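Side-chain contacts in prepilin-like protein (Thermus thermophilus, PDB 6QVF), which is a type IV pilin associated with natural competence and probably acts as a DNA receptor at the pilus tip during DNA uptake: residues E28-E33 and L134-T139; K15-Q20 and F98-A103. One frame throughout, in Å; residues are numbered along the deposited sequence.

Contacts 1 and 2 illustrate how a pilin seats one long helix on one antiparallel sheet. Both use helix 2-30: contact 2 takes residues 15-20 in its middle and contact 1 its C-terminal end, with centres about 18 Å apart. On the sheet they reach different strands, 100-108 in contact 2 and the outermost strand 131-139 in contact 1. Along the chain the segments alternate: 15-20, 28-33, 98-103, 134-139. The two sites are joined by Leu134, whose CD1 lies 3.7 Å from both Val19 CG2 and Ala18 CB. The helix thus crosses the sheet from an inner strand to an edge, so that apolar side chains of the helix meet the sheet at both sites.

Contact 1 of 2, residues E28-E33 and L134-T139; sequences EVLKSE and LGRRVT
Val29 and Val138 mark the closest backbone approach, their CA atoms 8.0 Å apart, where the C-terminal part of helix 2-30 faces the end of strand 131-139. The chain then passes through Lys31 into strand 32-35, heading away from the contact, so the meeting falls to Val29 and Leu30 on one side and two alternate residues of the strand on the other. Val138 is the hub. Its CG1, placed anti to the backbone N (chi1 -177°), receives CD2 of Leu30 at 3.6 Å, the two side chains running at an oblique angle. The same methyl lies 4.1 Å from CG1 of Val29, the two valines sliding past each other in opposite directions. The other branch of Leu30 serves a different neighbour: CD1 comes within 3.4 Å of NH2 of Arg136, whose chain, extended from CG to NE, crosses the leucine at about a right angle and brings its guanidinium up to the methyl at a slant to the group's plane. Leu30 therefore spans an apolar neighbour and a charged one, and a serine in its place would probably leave CG1 of Val138 without its nearest neighbour across the contact and take from the Arg136 guanidinium the methyl it rests against. On the helix side, Lys31 NZ reaches back to Glu28 OE1 in a salt bridge whose hydrogen bond, at 3.3 Å, is weak, while Lys31 also makes a cation-pi contact with Tyr59. Val29 also packs on Val118 and Val120 of the adjoining strand 117-125 and on Phe60 of helix 59-66. Residues 134-137 pair antiparallel with a strand of the second subunit. Such packing of the long N-terminal helix on an antiparallel sheet is characteristic of the type IV pilin fold.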
# COMPACT_ATOMS: atom_id res chain seq x y z
N GLU B 28 15.32 -0.93 -5.79
CA GLU B 28 16.46 -0.87 -4.87
C GLU B 28 16.37 -1.96 -3.81
O GLU B 28 17.34 -2.62 -3.51
CB GLU B 28 16.54 0.49 -4.21
CG GLU B 28 16.78 1.56 -5.25
CD GLU B 28 18.00 2.38 -5.00
OE1 GLU B 28 19.10 1.80 -5.17
OE2 GLU B 28 17.85 3.58 -4.61
N VAL B 29 15.18 -2.19 -3.26
CA VAL B 29 14.98 -3.20 -2.25
C VAL B 29 15.27 -4.59 -2.84
O VAL B 29 15.77 -5.47 -2.11
CB VAL B 29 13.56 -3.10 -1.68
CG1 VAL B 29 13.25 -4.28 -0.77
CG2 VAL B 29 13.36 -1.79 -0.96
N LEU B 30 14.92 -4.81 -4.12
CA LEU B 30 15.02 -6.11 -4.77
C LEU B 30 16.37 -6.33 -5.44
O LEU B 30 16.59 -7.43 -5.98
CB LEU B 30 13.87 -6.29 -5.77
CG LEU B 30 12.52 -6.55 -5.09
CD1 LEU B 30 11.35 -6.23 -5.98
CD2 LEU B 30 12.45 -7.98 -4.61
N LYS B 31 17.26 -5.35 -5.37
CA LYS B 31 18.56 -5.41 -6.06
C LYS B 31 19.45 -6.47 -5.42
O LYS B 31 19.49 -6.61 -4.19
CB LYS B 31 19.21 -4.02 -5.96
CG LYS B 31 20.55 -3.85 -6.66
CD LYS B 31 20.90 -2.39 -6.80
CE LYS B 31 21.13 -1.67 -5.50
NZ LYS B 31 21.61 -0.29 -5.71
N SER B 32 20.27 -7.13 -6.23
CA SER B 32 21.29 -8.05 -5.75
C SER B 32 22.58 -7.75 -6.50
O SER B 32 22.54 -7.13 -7.60
CB SER B 32 20.89 -9.47 -5.88
OG SER B 32 20.76 -9.88 -7.21
N GLU B 33 23.70 -8.21 -5.93
CA GLU B 33 25.03 -8.02 -6.50
C GLU B 33 25.88 -9.24 -6.16
O GLU B 33 25.68 -9.88 -5.10
CB GLU B 33 25.54 -6.70 -5.92
CG GLU B 33 26.99 -6.36 -6.07
CD GLU B 33 27.34 -5.09 -5.31
OE1 GLU B 33 26.44 -4.24 -5.09
OE2 GLU B 33 28.52 -4.94 -4.95
N LEU B 134 0.62 5.46 -2.78
CA LEU B 134 0.78 4.11 -3.25
C LEU B 134 1.79 3.37 -2.37
O LEU B 134 2.72 3.95 -1.86
CB LEU B 134 1.29 4.07 -4.69
CG LEU B 134 0.45 4.83 -5.71
CD1 LEU B 134 1.15 4.82 -7.05
CD2 LEU B 134 -0.94 4.24 -5.84
N GLY B 135 1.60 2.07 -2.26
CA GLY B 135 2.48 1.19 -1.53
C GLY B 135 2.79 -0.07 -2.30
O GLY B 135 2.04 -0.52 -3.14
N ARG B 136 3.96 -0.63 -1.98
CA ARG B 136 4.29 -1.95 -2.42
C ARG B 136 4.86 -2.71 -1.22
O ARG B 136 5.65 -2.18 -0.46
CB ARG B 136 5.29 -1.93 -3.59
CG ARG B 136 5.68 -3.31 -4.06
CD ARG B 136 6.40 -3.37 -5.41
NE ARG B 136 6.76 -4.74 -5.74
CZ ARG B 136 7.62 -5.08 -6.67
NH1 ARG B 136 8.14 -4.12 -7.43
NH2 ARG B 136 8.00 -6.36 -6.75
N ARG B 137 4.43 -3.96 -1.10
CA ARG B 137 4.88 -4.89 -0.05
C ARG B 137 5.80 -5.92 -0.69
O ARG B 137 5.36 -6.66 -1.56
CB ARG B 137 3.69 -5.60 0.58
CG ARG B 137 4.03 -6.51 1.74
CD ARG B 137 2.80 -7.09 2.39
NE ARG B 137 3.07 -7.89 3.60
CZ ARG B 137 3.22 -9.20 3.62
NH1 ARG B 137 3.14 -9.88 2.49
NH2 ARG B 137 3.37 -9.81 4.79
N VAL B 138 7.04 -5.97 -0.22
CA VAL B 138 8.06 -6.85 -0.75
C VAL B 138 8.47 -7.81 0.36
O VAL B 138 8.79 -7.36 1.46
CB VAL B 138 9.28 -6.04 -1.26
CG1 VAL B 138 10.29 -6.96 -1.88
CG2 VAL B 138 8.89 -4.96 -2.27
N THR B 139 8.55 -9.10 0.07
CA THR B 139 9.03 -10.05 1.02
C THR B 139 10.35 -10.63 0.55
O THR B 139 10.77 -10.52 -0.60
CB THR B 139 8.05 -11.19 1.33
OG1 THR B 139 8.11 -12.15 0.28
CG2 THR B 139 6.63 -10.69 1.50

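Contact 2 of 2, residues K15-Q20 and F98-A103; sequences KAAAVQ and FGIPVA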
# COMPACT_ATOMS: atom_id res chain seq x y z
N LYS B 15 -0.41 10.64 -9.96
CA LYS B 15 -0.28 9.18 -9.91
C LYS B 15 0.95 8.71 -10.68
O LYS B 15 1.68 7.78 -10.22
CB LYS B 15 -1.52 8.46 -10.47
CG LYS B 15 -1.53 7.00 -10.06
CD LYS B 15 -2.03 6.07 -11.03
CE LYS B 15 -3.38 6.40 -11.60
NZ LYS B 15 -3.56 5.59 -12.83
N ALA B 16 1.18 9.27 -11.86
CA ALA B 16 2.35 8.85 -12.65
C ALA B 16 3.66 9.14 -11.89
O ALA B 16 4.60 8.32 -11.94
CB ALA B 16 2.35 9.54 -13.98
N ALA B 17 3.75 10.27 -11.20
CA ALA B 17 4.94 10.62 -10.44
C ALA B 17 5.12 9.62 -9.28
O ALA B 17 6.24 9.12 -9.04
CB ALA B 17 4.81 12.01 -9.90
N ALA B 18 4.03 9.29 -8.58
CA ALA B 18 4.11 8.33 -7.50
C ALA B 18 4.59 6.98 -8.03
O ALA B 18 5.42 6.33 -7.37
CB ALA B 18 2.78 8.18 -6.82
N VAL B 19 4.04 6.51 -9.16
CA VAL B 19 4.41 5.20 -9.69
C VAL B 19 5.92 5.15 -9.95
O VAL B 19 6.59 4.12 -9.68
CB VAL B 19 3.60 4.86 -10.96
CG1 VAL B 19 4.23 3.72 -11.74
CG2 VAL B 19 2.18 4.49 -10.57
N GLN B 20 6.45 6.21 -10.58
CA GLN B 20 7.86 6.26 -11.01
C GLN B 20 8.77 6.08 -9.77
O GLN B 20 9.74 5.31 -9.76
CB GLN B 20 8.11 7.60 -11.70
CG GLN B 20 9.50 7.75 -12.25
CD GLN B 20 9.77 9.11 -12.84
OE1 GLN B 20 10.77 9.72 -12.51
NE2 GLN B 20 8.89 9.59 -13.72
N PHE B 98 8.60 16.33 -12.38
CA PHE B 98 7.84 17.35 -13.17
C PHE B 98 7.06 18.28 -12.24
O PHE B 98 5.86 18.52 -12.44
CB PHE B 98 6.91 16.66 -14.17
CG PHE B 98 7.64 15.79 -15.17
CD1 PHE B 98 8.64 16.33 -15.97
CD2 PHE B 98 7.36 14.43 -15.29
CE1 PHE B 98 9.30 15.55 -16.90
CE2 PHE B 98 8.05 13.65 -16.21
CZ PHE B 98 9.02 14.21 -17.01
N GLY B 99 7.75 18.79 -11.22
CA GLY B 99 7.24 19.78 -10.31
C GLY B 99 6.33 19.20 -9.25
O GLY B 99 5.77 19.96 -8.49
N ILE B 100 6.24 17.86 -9.17
CA ILE B 100 5.39 17.20 -8.20
C ILE B 100 6.27 16.54 -7.15
O ILE B 100 6.99 15.60 -7.45
CB ILE B 100 4.45 16.18 -8.85
CG1 ILE B 100 3.55 16.81 -9.92
CG2 ILE B 100 3.62 15.47 -7.77
CD1 ILE B 100 2.97 15.80 -10.88
N PRO B 101 6.25 17.03 -5.90
CA PRO B 101 6.99 16.39 -4.82
C PRO B 101 6.36 15.03 -4.49
O PRO B 101 5.17 14.94 -4.27
CB PRO B 101 6.86 17.32 -3.61
CG PRO B 101 5.94 18.45 -4.04
CD PRO B 101 5.42 18.15 -5.43
N VAL B 102 7.22 14.00 -4.36
CA VAL B 102 6.83 12.71 -3.97
C VAL B 102 7.63 12.31 -2.72
O VAL B 102 8.84 12.06 -2.82
CB VAL B 102 7.07 11.69 -5.09
CG1 VAL B 102 6.50 10.34 -4.70
CG2 VAL B 102 6.46 12.17 -6.43
N ALA B 103 6.95 12.22 -1.57
CA ALA B 103 7.55 11.67 -0.35
C ALA B 103 7.65 10.16 -0.53
O ALA B 103 6.74 9.53 -1.09
CB ALA B 103 6.72 11.99 0.84
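Ala17 and Val102 form the heart of this contact, with CB of the alanine 3.8 Å from CG2 of the valine. The two branches of Val102 divide the helix surface between them: CG2, anti to the carbonyl carbon, goes to Ala17, whereas CG1, anti to the backbone N (chi1 -174°), lies 4.2 Å from CA of Ala18. Ile100, two residues earlier on the strand, adds CG2 at 4.2 Å from CB of Ala17, so one small methyl sits against two branched side chains. All four residues are buried and the touching groups are apolar. The alanines, with no more than a methyl to offer, are consistent with the close backbones: the CA atoms of Ala18 and Val102 are 6.2 Å apart, and the axes of helix 15-20 and strand 100-103 approach to 8.7 Å, with an angle of 42° between their N-to-C directions. Backbone hydrogen bonds hold the strand in place, Val102 with Glu95 on one neighbouring strand, Pro101 and Ala103 with Thr125 and Thr123 on the other. Further out, Ile97 of strand 92-97 touches Ala17 and Val102, Val122 and Ala124 of strand 117-125 meet Ala18 and Val102, and Leu134 of strand 131-139 reaches Ala18, so helix 2-30 lies across all four strands of the sheet.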